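PDB 6AR0: sarcolemmal membrane-associated protein from Homo sapiens, which joins the STRIPAK core to form an extended complex that dephosphorylates STK3 and so inhibits Hippo signaling; this chain is the protein's FHA domain. Local coordinates for residues Gln18-Tyr23 with Ala44-Lys49; Thr9-Ser14 with Val122-Leu127; Arg32-Cys37 with Leu51-Ala56; Ala4-Thr9 with Val22-Pro27; Asn76-Asn81 with Ile103-Asp108. One frame throughout, in Å; residues are numbered along the deposited sequence.

How the contacts relate
Contacts 1 and 4 are buried, contacts 2 and 5 partly so, and contact 3 lies at the surface. Contacts 2 and 4 pair strand 5-10 with strands 117-128 and 20-23. Contact 5 pairs strands 78-80 and 102-105 in the same sheet, and S123 joins it to contact 2 through a backbone bond to I103. These three rest on antiparallel backbone hydrogen bonds. Contact 1 instead links strand 20-23 to strand 44-46 of the other sheet, through one arginine on a backbone carbonyl. Contact 3 is a loop-to-loop contact of arginines, carbonyls and waters. H55 connects it to contact 5 through G77.

Contact 1. Residues Gln18-Tyr23 with Ala44-Lys49; sequences QERHVY and ATFDCK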
# COMPACT_ATOMS: atom_id res chain seq x y z
N GLN A 18 4.53 9.15 7.62
CA GLN A 18 4.28 8.83 9.02
C GLN A 18 3.39 7.60 9.13
O GLN A 18 2.49 7.38 8.30
CB GLN A 18 3.65 10.02 9.74
CG GLN A 18 4.50 11.28 9.71
CD GLN A 18 5.90 11.06 10.29
OE1 GLN A 18 6.05 10.60 11.42
NE2 GLN A 18 6.92 11.39 9.50
N GLU A 19 3.62 6.82 10.18
CA GLU A 19 2.95 5.55 10.38
C GLU A 19 1.43 5.69 10.28
O GLU A 19 0.84 6.63 10.84
CB GLU A 19 3.33 5.03 11.76
CG GLU A 19 2.65 3.74 12.19
CD GLU A 19 3.22 3.22 13.50
OE1 GLU A 19 4.41 3.47 13.78
OE2 GLU A 19 2.47 2.58 14.25
N ARG A 20 0.80 4.73 9.61
CA ARG A 20 -0.63 4.75 9.38
C ARG A 20 -1.30 3.60 10.13
O ARG A 20 -0.80 2.47 10.11
CB ARG A 20 -0.96 4.63 7.88
CG ARG A 20 -0.18 5.58 7.00
CD ARG A 20 -0.47 7.04 7.35
NE ARG A 20 0.29 7.96 6.50
CZ ARG A 20 -0.08 8.35 5.27
NH1 ARG A 20 -1.20 7.93 4.73
NH2 ARG A 20 0.71 9.15 4.58
N HIS A 21 -2.42 3.91 10.78
CA HIS A 21 -3.28 2.93 11.43
C HIS A 21 -4.57 2.90 10.64
O HIS A 21 -5.46 3.72 10.87
CB HIS A 21 -3.53 3.28 12.91
CG HIS A 21 -2.30 3.22 13.76
ND1 HIS A 21 -2.30 3.55 15.10
CD2 HIS A 21 -1.03 2.87 13.45
CE1 HIS A 21 -1.08 3.39 15.57
NE2 HIS A 21 -0.29 2.97 14.59
N VAL A 22 -4.65 1.99 9.67
CA VAL A 22 -5.70 2.00 8.65
C VAL A 22 -6.70 0.90 8.99
O VAL A 22 -6.42 -0.29 8.80
CB VAL A 22 -5.14 1.80 7.24
CG1 VAL A 22 -6.26 1.83 6.20
CG2 VAL A 22 -4.08 2.85 6.91
N TYR A 23 -7.88 1.28 9.46
CA TYR A 23 -8.93 0.32 9.73
C TYR A 23 -9.63 -0.09 8.43
O TYR A 23 -9.83 0.73 7.52
CB TYR A 23 -9.91 0.89 10.74
CG TYR A 23 -9.26 1.03 12.09
CD1 TYR A 23 -9.10 -0.07 12.91
CD2 TYR A 23 -8.77 2.26 12.54
CE1 TYR A 23 -8.47 0.04 14.14
CE2 TYR A 23 -8.15 2.37 13.77
CZ TYR A 23 -8.01 1.27 14.56
OH TYR A 23 -7.41 1.38 15.80
N ALA A 44 -4.35 5.48 3.52
CA ALA A 44 -3.21 5.05 2.73
C ALA A 44 -3.03 5.97 1.53
O ALA A 44 -2.73 5.53 0.42
CB ALA A 44 -3.33 3.58 2.35
N THR A 45 -3.21 7.26 1.78
CA THR A 45 -2.95 8.31 0.80
C THR A 45 -1.59 8.92 1.11
O THR A 45 -1.31 9.28 2.26
CB THR A 45 -4.04 9.38 0.86
OG1 THR A 45 -5.30 8.76 0.58
CG2 THR A 45 -3.78 10.49 -0.15
N PHE A 46 -0.73 9.02 0.09
CA PHE A 46 0.65 9.41 0.29
C PHE A 46 1.03 10.59 -0.59
O PHE A 46 0.72 10.61 -1.79
CB PHE A 46 1.61 8.25 0.00
CG PHE A 46 1.38 7.04 0.88
CD1 PHE A 46 1.94 6.96 2.15
CD2 PHE A 46 0.59 6.00 0.43
CE1 PHE A 46 1.70 5.86 2.95
CE2 PHE A 46 0.34 4.91 1.25
CZ PHE A 46 0.91 4.84 2.50
N ASP A 47 1.71 11.56 0.00
CA ASP A 47 2.33 12.63 -0.75
C ASP A 47 3.62 12.05 -1.32
O ASP A 47 4.65 11.98 -0.63
CB ASP A 47 2.59 13.81 0.18
CG ASP A 47 3.23 14.97 -0.51
OD1 ASP A 47 3.42 14.91 -1.75
OD2 ASP A 47 3.53 15.95 0.20
N CYS A 48 3.54 11.56 -2.56
CA CYS A 48 4.65 10.86 -3.21
C CYS A 48 4.38 10.91 -4.71
O CYS A 48 3.33 10.44 -5.17
CB CYS A 48 4.71 9.40 -2.73
SG CYS A 48 6.01 8.41 -3.50
N LYS A 49 5.34 11.45 -5.45
CA LYS A 49 5.12 11.78 -6.85
C LYS A 49 4.83 10.56 -7.70
O LYS A 49 4.09 10.65 -8.69
CB LYS A 49 6.38 12.49 -7.39
CG LYS A 49 6.19 13.07 -8.77
CD LYS A 49 7.43 13.79 -9.26
CE LYS A 49 7.21 14.36 -10.64
NZ LYS A 49 8.47 14.85 -11.22
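The R20 guanidinium lies over one face of the F46 ring, offset toward the rim, with the two planes 27° apart. R20 NH2 comes within 3.5 Å of F46 CD1. At the edge of the guanidinium, in its plane, sits the backbone carbonyl of T45. Both end nitrogens hold that single oxygen. R20 NH1 is 2.8 Å from T45 O, with an N-H...O angle of 155°. R20 NH2 is 3.1 Å from T45 O, and its bond is less straight. Both donors stand above the carbonyl plane. The side chain bends at chi2 (-61°) to bring the group there. R20 NE gives a weak bond to Q18 O in its own segment, and NH1 also bonds to N43 O. F46 meets F17 edge-to-face as well. V22 adds a looser packing contact, with CG2 4.3 Å from A44 N. The strands 20-23 and 44-46 belong to different sheets of the FHA beta-sandwich, and their axes come no closer than 9.1 Å. The long arginine spans that gap. An alanine in place of R20 would remove both bonds to T45 O and the group over F46, and would probably loosen the link between the sheets. The arginine is buried, so its charge is probably stabilised in part by the carbonyl oxygens of Q18, N43 and T45, with no carboxylate in this contact touching it.

Contact 2. Residues Thr9-Ser14 with Val122-Leu127; sequences TCRPNS and VSTIKL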
# COMPACT_ATOMS: atom_id res chain seq x y z
N THR A 9 4.21 0.97 8.31
CA THR A 9 5.37 1.67 8.84
C THR A 9 6.40 1.88 7.75
O THR A 9 6.61 1.02 6.89
CB THR A 9 6.00 0.92 10.02
OG1 THR A 9 6.28 -0.43 9.66
CG2 THR A 9 5.05 0.91 11.18
N CYS A 10 7.06 3.03 7.79
CA CYS A 10 7.95 3.46 6.72
C CYS A 10 9.31 2.77 6.82
O CYS A 10 10.00 2.88 7.84
CB CYS A 10 8.11 4.97 6.88
SG CYS A 10 9.11 5.83 5.69
N ARG A 11 9.72 2.09 5.74
CA ARG A 11 11.00 1.41 5.68
C ARG A 11 12.13 2.38 5.36
O ARG A 11 11.89 3.48 4.85
CB ARG A 11 10.96 0.33 4.61
CG ARG A 11 10.03 -0.83 4.94
CD ARG A 11 10.72 -1.87 5.78
NE ARG A 11 11.71 -2.61 5.00
CZ ARG A 11 12.38 -3.66 5.45
NH1 ARG A 11 12.20 -4.11 6.69
NH2 ARG A 11 13.25 -4.28 4.67
N PRO A 12 13.38 1.99 5.61
CA PRO A 12 14.48 2.95 5.43
C PRO A 12 14.68 3.44 4.02
O PRO A 12 15.27 4.52 3.84
CB PRO A 12 15.71 2.17 5.91
CG PRO A 12 15.21 1.14 6.79
CD PRO A 12 13.82 0.78 6.32
N ASN A 13 14.28 2.67 3.01
CA ASN A 13 14.47 3.07 1.62
C ASN A 13 13.22 3.70 1.03
O ASN A 13 13.12 3.83 -0.20
CB ASN A 13 14.96 1.89 0.78
CG ASN A 13 14.05 0.68 0.85
OD1 ASN A 13 13.28 0.52 1.80
ND2 ASN A 13 14.13 -0.19 -0.15
N SER A 14 12.28 4.12 1.87
CA SER A 14 11.05 4.73 1.41
C SER A 14 11.16 6.25 1.35
O SER A 14 11.85 6.88 2.16
CB SER A 14 9.94 4.41 2.41
OG SER A 14 8.68 4.84 1.96
N VAL A 122 7.69 2.53 0.47
CA VAL A 122 8.10 1.19 0.86
C VAL A 122 7.72 1.03 2.32
O VAL A 122 8.21 1.78 3.18
CB VAL A 122 9.61 0.93 0.65
CG1 VAL A 122 9.92 -0.54 0.87
CG2 VAL A 122 10.06 1.36 -0.75
N SER A 123 6.85 0.07 2.62
CA SER A 123 6.25 -0.04 3.94
C SER A 123 6.30 -1.47 4.45
O SER A 123 6.20 -2.42 3.67
CB SER A 123 4.78 0.41 3.85
OG SER A 123 4.06 0.50 5.06
N THR A 124 6.47 -1.63 5.75
CA THR A 124 6.09 -2.89 6.37
C THR A 124 4.61 -2.80 6.68
O THR A 124 4.13 -1.73 7.08
CB THR A 124 6.83 -3.07 7.69
OG1 THR A 124 8.23 -3.02 7.45
CG2 THR A 124 6.46 -4.40 8.36
N ILE A 125 3.87 -3.89 6.49
CA ILE A 125 2.46 -3.93 6.85
C ILE A 125 2.27 -5.00 7.91
O ILE A 125 2.74 -6.14 7.75
CB ILE A 125 1.53 -4.11 5.62
CG1 ILE A 125 0.08 -3.71 5.92
CG2 ILE A 125 1.65 -5.52 5.04
CD1 ILE A 125 -0.83 -3.57 4.69
N LYS A 126 1.61 -4.64 9.00
CA LYS A 126 1.20 -5.57 10.05
C LYS A 126 -0.32 -5.59 10.08
O LYS A 126 -0.96 -4.55 9.92
CB LYS A 126 1.77 -5.14 11.41
CG LYS A 126 3.29 -5.18 11.45
CD LYS A 126 3.83 -6.61 11.41
CE LYS A 126 5.34 -6.66 11.44
NZ LYS A 126 5.86 -6.54 12.83
N LEU A 127 -0.88 -6.78 10.20
CA LEU A 127 -2.29 -7.00 9.93
C LEU A 127 -2.94 -7.67 11.13
O LEU A 127 -2.40 -8.64 11.68
CB LEU A 127 -2.48 -7.90 8.71
CG LEU A 127 -1.86 -7.35 7.42
CD1 LEU A 127 -1.89 -8.42 6.34
CD2 LEU A 127 -2.59 -6.09 6.97
O HOH W 1 3.90 -1.99 10.34
O HOH W 2 9.02 -0.49 8.38
O HOH W 3 9.86 -4.84 8.27
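S14 OG accepts the straightest bond here, from V122 N at 2.9 Å with an N-H...O angle of 175°. The hydroxyl is anti to its own backbone N, and it also bonds weakly to C120 O. Next comes R11 N, which gives its hydrogen to V122 O at 3.0 Å. T9 N donates to T124 O, and T124 N returns a bond to T9 O at 2.9 Å. Both donors lie in the carbonyl planes. T9 and T124 thus form an antiparallel hydrogen-bonded pair, and C10 and S123 the non-hydrogen-bonded pair beside it. This joins strand 5-10, near the N-terminus of the chain, to the long strand 117-128 in the FHA beta-sandwich. Beyond C10 the chain leaves the sheet in a type I turn from R11 to S14. The T9 and T124 side chains lie side by side, T9 OG1 being 3.3 Å from T124 CB. One water joins their hydroxyls. Another links T124 OG1 to R11 NH1, weakly at the arginine end. R11 bends at chi2 and chi3 and crosses T124 obliquely, with CD 3.2 Å from T124 OG1. V122 is set among R11, N13 and S14. Its CG1 meets N13 OD1 at 3.6 Å.

Contact 3. Residues Arg32-Cys37 with Leu51-Ala56; sequences RSVARC and LSRNHA
R32 starts extended, with CG anti to the backbone N, and then bends at chi3 (73°). The bend carries NH1 to the carbonyl of L51. R32 NH1 donates to L51 O at 2.9 Å, with an N-H...O angle of 162°. The donor sits on a lone pair of that oxygen, and the oxygen lies in the guanidinium plane. R32 N bonds to S52 O at 2.9 Å, so backbone and side chain both hold the 51-56 loop. R53 runs straight from CG to NE and crosses V34 at about a right angle. V34 CG2 lies over one face of the R53 guanidinium, 3.5 Å from NH1. Waters link R32 O to R53 O, R32 NH1 to R53 N, and A35 O to R53 NH2. H55 has CG anti to the backbone N (chi1 -167°). This torsion, together with chi2, places ND1 to accept from S52 N at 3.0 Å, in the ring plane. With NE2 bonded to G77 O, the ring is gripped at both nitrogens. S52 OG bonds to S75 N. R32 ends the Gly-Arg motif, and S52 to H55 form the Ser-x-x-His motif. In FHA domains these loops typically border the phosphothreonine-binding surface.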
# COMPACT_ATOMS: atom_id res chain seq x y z
N ARG A 32 -2.06 8.64 -4.53
CA ARG A 32 -1.33 9.89 -4.34
C ARG A 32 -2.22 10.96 -3.73
O ARG A 32 -3.41 11.06 -4.05
CB ARG A 32 -0.84 10.38 -5.71
CG ARG A 32 0.15 11.52 -5.63
CD ARG A 32 0.66 11.91 -7.00
NE ARG A 32 -0.36 12.62 -7.77
CZ ARG A 32 -1.02 12.12 -8.82
NH1 ARG A 32 -0.79 10.90 -9.28
NH2 ARG A 32 -1.93 12.88 -9.42
N SER A 33 -1.62 11.79 -2.88
CA SER A 33 -2.30 12.95 -2.32
C SER A 33 -2.77 13.88 -3.43
O SER A 33 -1.99 14.26 -4.30
CB SER A 33 -1.32 13.68 -1.41
OG SER A 33 -1.90 14.84 -0.88
N VAL A 34 -4.05 14.25 -3.37
CA VAL A 34 -4.66 15.20 -4.29
C VAL A 34 -5.67 16.02 -3.50
O VAL A 34 -6.00 15.69 -2.35
CB VAL A 34 -5.36 14.49 -5.47
CG1 VAL A 34 -4.35 13.74 -6.33
CG2 VAL A 34 -6.46 13.55 -4.97
N ALA A 35 -6.15 17.10 -4.10
CA ALA A 35 -7.12 17.93 -3.41
C ALA A 35 -8.29 17.06 -2.96
O ALA A 35 -8.76 16.18 -3.69
CB ALA A 35 -7.62 19.04 -4.33
N ARG A 36 -8.74 17.28 -1.73
CA ARG A 36 -9.83 16.57 -1.08
C ARG A 36 -9.45 15.17 -0.63
O ARG A 36 -10.26 14.52 0.04
CB ARG A 36 -11.11 16.48 -1.93
CG ARG A 36 -11.57 17.82 -2.42
CD ARG A 36 -13.03 17.76 -2.78
NE ARG A 36 -13.89 17.54 -1.63
CZ ARG A 36 -15.20 17.73 -1.64
NH1 ARG A 36 -15.80 18.15 -2.74
NH2 ARG A 36 -15.91 17.51 -0.54
N CYS A 37 -8.26 14.66 -0.97
CA CYS A 37 -7.84 13.31 -0.60
C CYS A 37 -6.40 13.43 -0.14
O CYS A 37 -5.47 13.18 -0.91
CB CYS A 37 -7.96 12.34 -1.77
SG CYS A 37 -9.55 12.27 -2.55
N LEU A 51 3.27 7.75 -7.20
CA LEU A 51 2.01 7.02 -7.07
C LEU A 51 0.96 7.57 -8.03
O LEU A 51 0.93 8.77 -8.32
CB LEU A 51 1.43 7.12 -5.66
CG LEU A 51 1.91 6.00 -4.71
CD1 LEU A 51 3.40 6.10 -4.40
CD2 LEU A 51 1.11 6.01 -3.42
N SER A 52 0.09 6.69 -8.50
CA SER A 52 -1.10 7.09 -9.22
C SER A 52 -2.19 7.53 -8.25
O SER A 52 -2.17 7.20 -7.06
CB SER A 52 -1.59 5.93 -10.09
OG SER A 52 -0.63 5.57 -11.06
N ARG A 53 -3.16 8.30 -8.76
CA ARG A 53 -4.27 8.74 -7.93
C ARG A 53 -5.05 7.55 -7.40
O ARG A 53 -5.38 7.48 -6.21
CB ARG A 53 -5.19 9.66 -8.74
CG ARG A 53 -6.39 10.16 -7.95
CD ARG A 53 -7.32 11.02 -8.79
NE ARG A 53 -8.43 11.55 -7.98
CZ ARG A 53 -8.66 12.83 -7.72
NH1 ARG A 53 -7.87 13.79 -8.20
NH2 ARG A 53 -9.69 13.17 -6.96
N ASN A 54 -5.35 6.59 -8.28
CA ASN A 54 -6.03 5.35 -7.92
C ASN A 54 -5.02 4.23 -8.14
O ASN A 54 -4.99 3.58 -9.18
CB ASN A 54 -7.28 5.15 -8.76
CG ASN A 54 -8.20 6.35 -8.71
OD1 ASN A 54 -8.58 6.81 -7.64
ND2 ASN A 54 -8.53 6.89 -9.88
N HIS A 55 -4.16 4.03 -7.15
CA HIS A 55 -2.99 3.19 -7.33
C HIS A 55 -3.27 1.72 -7.00
O HIS A 55 -2.94 0.82 -7.77
CB HIS A 55 -1.86 3.74 -6.45
CG HIS A 55 -0.53 3.16 -6.78
ND1 HIS A 55 0.44 3.87 -7.46
CD2 HIS A 55 -0.02 1.93 -6.55
CE1 HIS A 55 1.49 3.09 -7.62
NE2 HIS A 55 1.24 1.91 -7.08
N ALA A 56 -3.88 1.48 -5.84
CA ALA A 56 -4.14 0.13 -5.38
C ALA A 56 -5.32 0.18 -4.41
O ALA A 56 -5.86 1.25 -4.10
CB ALA A 56 -2.88 -0.50 -4.76
O HOH W 4 -5.64 9.43 -4.27
O HOH W 5 -2.54 9.54 -11.32
O HOH W 6 -10.07 15.60 -5.84

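Contact 4. Residues Ala4-Thr9 with Val22-Pro27; sequences ALAIFT and VYLDEP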
# COMPACT_ATOMS: atom_id res chain seq x y z
N ALA A 4 -10.94 -4.69 11.70
CA ALA A 4 -9.66 -5.15 11.17
C ALA A 4 -8.75 -3.96 10.91
O ALA A 4 -9.20 -2.87 10.58
CB ALA A 4 -9.85 -5.95 9.88
N LEU A 5 -7.45 -4.19 11.03
CA LEU A 5 -6.48 -3.11 11.05
C LEU A 5 -5.23 -3.49 10.26
O LEU A 5 -4.70 -4.59 10.42
CB LEU A 5 -6.06 -2.80 12.50
CG LEU A 5 -4.89 -1.85 12.75
CD1 LEU A 5 -5.20 -0.45 12.23
CD2 LEU A 5 -4.55 -1.82 14.22
N ALA A 6 -4.76 -2.55 9.44
CA ALA A 6 -3.46 -2.62 8.80
C ALA A 6 -2.62 -1.45 9.29
O ALA A 6 -3.03 -0.29 9.17
CB ALA A 6 -3.59 -2.52 7.28
N ILE A 7 -1.44 -1.76 9.84
CA ILE A 7 -0.49 -0.74 10.25
C ILE A 7 0.61 -0.68 9.20
O ILE A 7 1.25 -1.70 8.92
CB ILE A 7 0.10 -1.03 11.63
CG1 ILE A 7 -1.01 -1.02 12.70
CG2 ILE A 7 1.19 -0.01 11.97
CD1 ILE A 7 -0.52 -1.31 14.12
N PHE A 8 0.82 0.50 8.62
CA PHE A 8 1.87 0.74 7.64
C PHE A 8 2.99 1.52 8.31
O PHE A 8 2.75 2.62 8.82
CB PHE A 8 1.36 1.62 6.49
CG PHE A 8 0.34 0.98 5.57
CD1 PHE A 8 0.70 0.62 4.30
CD2 PHE A 8 -0.98 0.81 5.95
CE1 PHE A 8 -0.22 0.07 3.43
CE2 PHE A 8 -1.92 0.26 5.08
CZ PHE A 8 -1.53 -0.10 3.82
N THR A 9 4.21 0.97 8.31
CA THR A 9 5.37 1.67 8.84
C THR A 9 6.40 1.88 7.75
O THR A 9 6.61 1.02 6.89
CB THR A 9 6.00 0.92 10.02
OG1 THR A 9 6.28 -0.43 9.66
CG2 THR A 9 5.05 0.91 11.18
N VAL A 22 -4.65 1.99 9.67
CA VAL A 22 -5.70 2.00 8.65
C VAL A 22 -6.70 0.90 8.99
O VAL A 22 -6.42 -0.29 8.80
CB VAL A 22 -5.14 1.80 7.24
CG1 VAL A 22 -6.26 1.83 6.20
CG2 VAL A 22 -4.08 2.85 6.91
N TYR A 23 -7.88 1.28 9.46
CA TYR A 23 -8.93 0.32 9.73
C TYR A 23 -9.63 -0.09 8.43
O TYR A 23 -9.83 0.73 7.52
CB TYR A 23 -9.91 0.89 10.74
CG TYR A 23 -9.26 1.03 12.09
CD1 TYR A 23 -9.10 -0.07 12.91
CD2 TYR A 23 -8.77 2.26 12.54
CE1 TYR A 23 -8.47 0.04 14.14
CE2 TYR A 23 -8.15 2.37 13.77
CZ TYR A 23 -8.01 1.27 14.56
OH TYR A 23 -7.41 1.38 15.80
N LEU A 24 -9.97 -1.36 8.34
CA LEU A 24 -10.42 -2.00 7.11
C LEU A 24 -11.85 -2.54 7.23
O LEU A 24 -12.17 -3.65 6.79
CB LEU A 24 -9.46 -3.11 6.70
CG LEU A 24 -8.05 -2.64 6.36
CD1 LEU A 24 -7.16 -3.84 6.09
CD2 LEU A 24 -8.03 -1.70 5.17
N ASP A 25 -12.75 -1.76 7.83
CA ASP A 25 -14.16 -2.13 7.77
C ASP A 25 -14.65 -2.23 6.34
O ASP A 25 -15.59 -2.98 6.05
CB ASP A 25 -15.02 -1.10 8.52
CG ASP A 25 -14.88 -1.19 10.02
OD1 ASP A 25 -14.35 -2.19 10.55
OD2 ASP A 25 -15.35 -0.24 10.70
N GLU A 26 -14.07 -1.44 5.45
CA GLU A 26 -14.33 -1.54 4.02
C GLU A 26 -13.02 -1.30 3.27
O GLU A 26 -12.03 -0.86 3.85
CB GLU A 26 -15.40 -0.54 3.57
CG GLU A 26 -14.97 0.89 3.72
CD GLU A 26 -16.11 1.86 3.47
OE1 GLU A 26 -15.90 3.08 3.63
OE2 GLU A 26 -17.21 1.41 3.11
N PRO A 27 -12.98 -1.62 1.98
CA PRO A 27 -11.73 -1.47 1.24
C PRO A 27 -11.25 -0.03 1.23
O PRO A 27 -12.04 0.92 1.12
CB PRO A 27 -12.10 -1.95 -0.17
CG PRO A 27 -13.24 -2.90 0.06
CD PRO A 27 -14.02 -2.27 1.17
O HOH W 7 -13.46 -4.80 10.34
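L5 rises against the ring of Y23. Its CD1 sits over one ring face, 3.9 Å from the ring centroid and 15° off the normal, which makes a CH-pi contact. The methyl is offset toward the rim and also lies 3.6 Å from V22 N. It thus fills the hollow between the tyrosine ring and the strand backbone. With CG anti to the backbone N and chi2 at 63°, CD1 is carried over the ring. The next residues, A6 and V22, face the other side of the sheet. V22 CG2 packs obliquely on the F8 ring, 3.8 Å from CD2. The small A6 CB is met by L24 CD1 at 4.0 Å. These strands, 5-10 and 20-23, form an antiparallel beta hairpin of the FHA domain. A6 and V22 are a hydrogen-bonded pair in it, joined by A6 N to V22 O and V22 N to A6 O. L5 and Y23 are a non-hydrogen-bonded pair. L24 N bonds to A4 O at 2.8 Å just beyond the pairing. One water spans A4 N and D25 OD1, and S3 OG is another partner of that carboxylate. A4 and L24 both lean on F60 of strand 56-61.

Contact 5. Residues Asn76-Asn81 with Ile103-Asp108; sequences NGTFIN and IQFGVD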
# COMPACT_ATOMS: atom_id res chain seq x y z
N ASN A 76 3.19 2.95 -12.13
CA ASN A 76 4.56 2.60 -11.77
C ASN A 76 4.71 1.35 -10.92
O ASN A 76 5.84 0.98 -10.58
CB ASN A 76 5.26 3.78 -11.09
CG ASN A 76 5.45 4.94 -12.04
OD1 ASN A 76 5.79 4.75 -13.21
ND2 ASN A 76 5.23 6.14 -11.54
N GLY A 77 3.62 0.69 -10.56
CA GLY A 77 3.72 -0.64 -9.99
C GLY A 77 3.35 -0.72 -8.52
O GLY A 77 3.44 0.26 -7.76
N THR A 78 2.92 -1.91 -8.12
CA THR A 78 2.70 -2.29 -6.73
C THR A 78 3.41 -3.61 -6.51
O THR A 78 3.39 -4.47 -7.40
CB THR A 78 1.19 -2.47 -6.47
OG1 THR A 78 0.51 -1.24 -6.75
CG2 THR A 78 0.89 -2.86 -5.04
N PHE A 79 4.03 -3.77 -5.34
CA PHE A 79 4.87 -4.94 -5.09
C PHE A 79 4.57 -5.52 -3.71
O PHE A 79 4.38 -4.76 -2.75
CB PHE A 79 6.37 -4.61 -5.17
CG PHE A 79 6.78 -3.88 -6.44
CD1 PHE A 79 7.44 -4.55 -7.45
CD2 PHE A 79 6.50 -2.53 -6.61
CE1 PHE A 79 7.80 -3.88 -8.61
CE2 PHE A 79 6.84 -1.88 -7.76
CZ PHE A 79 7.50 -2.55 -8.76
N ILE A 80 4.53 -6.85 -3.62
CA ILE A 80 4.52 -7.58 -2.35
C ILE A 80 5.84 -8.34 -2.26
O ILE A 80 6.12 -9.18 -3.12
CB ILE A 80 3.34 -8.56 -2.25
CG1 ILE A 80 1.99 -7.84 -2.34
CG2 ILE A 80 3.43 -9.39 -0.97
CD1 ILE A 80 0.82 -8.78 -2.57
N ASN A 81 6.66 -8.01 -1.26
CA ASN A 81 7.96 -8.65 -1.09
C ASN A 81 8.74 -8.67 -2.40
O ASN A 81 9.30 -9.69 -2.82
CB ASN A 81 7.79 -10.04 -0.48
CG ASN A 81 7.05 -9.98 0.84
OD1 ASN A 81 7.21 -9.03 1.59
ND2 ASN A 81 6.24 -10.98 1.13
N ILE A 103 5.50 -3.96 1.46
CA ILE A 103 4.63 -3.53 0.37
C ILE A 103 5.19 -2.24 -0.21
O ILE A 103 5.53 -1.32 0.53
CB ILE A 103 3.22 -3.25 0.95
CG1 ILE A 103 2.69 -4.45 1.72
CG2 ILE A 103 2.26 -2.77 -0.11
CD1 ILE A 103 2.57 -5.62 0.86
N GLN A 104 5.25 -2.16 -1.54
CA GLN A 104 5.84 -1.01 -2.22
C GLN A 104 4.86 -0.47 -3.25
O GLN A 104 4.26 -1.23 -4.01
CB GLN A 104 7.16 -1.40 -2.87
CG GLN A 104 7.80 -0.29 -3.68
CD GLN A 104 9.14 -0.70 -4.23
OE1 GLN A 104 9.95 -1.31 -3.52
NE2 GLN A 104 9.42 -0.36 -5.48
N PHE A 105 4.72 0.85 -3.29
CA PHE A 105 3.91 1.54 -4.29
C PHE A 105 4.82 2.46 -5.08
O PHE A 105 5.46 3.36 -4.52
CB PHE A 105 2.79 2.35 -3.64
CG PHE A 105 1.98 1.56 -2.66
CD1 PHE A 105 1.24 0.46 -3.07
CD2 PHE A 105 1.99 1.87 -1.31
CE1 PHE A 105 0.50 -0.28 -2.16
CE2 PHE A 105 1.25 1.12 -0.40
CZ PHE A 105 0.52 0.05 -0.82
N GLY A 106 4.87 2.24 -6.39
CA GLY A 106 5.79 2.95 -7.26
C GLY A 106 7.18 2.35 -7.22
O GLY A 106 7.44 1.33 -6.58
N VAL A 107 8.09 3.01 -7.94
CA VAL A 107 9.52 2.72 -7.91
C VAL A 107 10.23 4.07 -7.85
O VAL A 107 9.67 5.11 -8.20
CB VAL A 107 9.97 1.93 -9.16
CG1 VAL A 107 9.28 0.56 -9.23
CG2 VAL A 107 9.73 2.74 -10.45
N ASP A 108 11.49 4.05 -7.42
CA ASP A 108 12.29 5.27 -7.50
C ASP A 108 12.44 5.67 -8.96
O ASP A 108 12.64 4.82 -9.84
CB ASP A 108 13.68 5.04 -6.91
CG ASP A 108 13.70 4.95 -5.40
OD1 ASP A 108 12.63 5.02 -4.75
OD2 ASP A 108 14.81 4.80 -4.85
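G77 O is held by two donors. G106 N reaches it at 2.8 Å, in the carbonyl plane, with an N-H...O angle of 167°. H55 NE2, from outside the two segments, gives the second bond. F79 and Q104 form a hydrogen-bonded pair. F79 N donates to Q104 O at 2.9 Å, and Q104 N bonds back to F79 O on a lone pair. Beside them T78 pairs with F105 and I80 with I103, without such bonds. The Q104 chain is extended beyond CG and runs alongside F79, with amide and ring planes 47° apart. Q104 NE2 donates to G106 O at 2.8 Å, nearly in the amide plane, and lies 3.8 Å from F79 CE2. The amide thus ties down the loop after the strand. An alanine at Q104 would remove that bond and the chain alongside F79, and would probably leave the loop at G106 and V107 less firmly held. At the far end of the ring, F79 CZ meets V107 CG1 at 3.6 Å. On the other sheet face, I80 CG1 touches I103 CD1. G77 has phi 111°, a value unfavourable to a side chain. N76 ND2 bonds to V50 O, and T78 OG1 to D71. Strand 78-80 also pairs with strand 83-84, while strand 102-105 pairs with strand 117-128. I80 and I103 pack on I97 of strand 95-97 and L69 of strand 66-71.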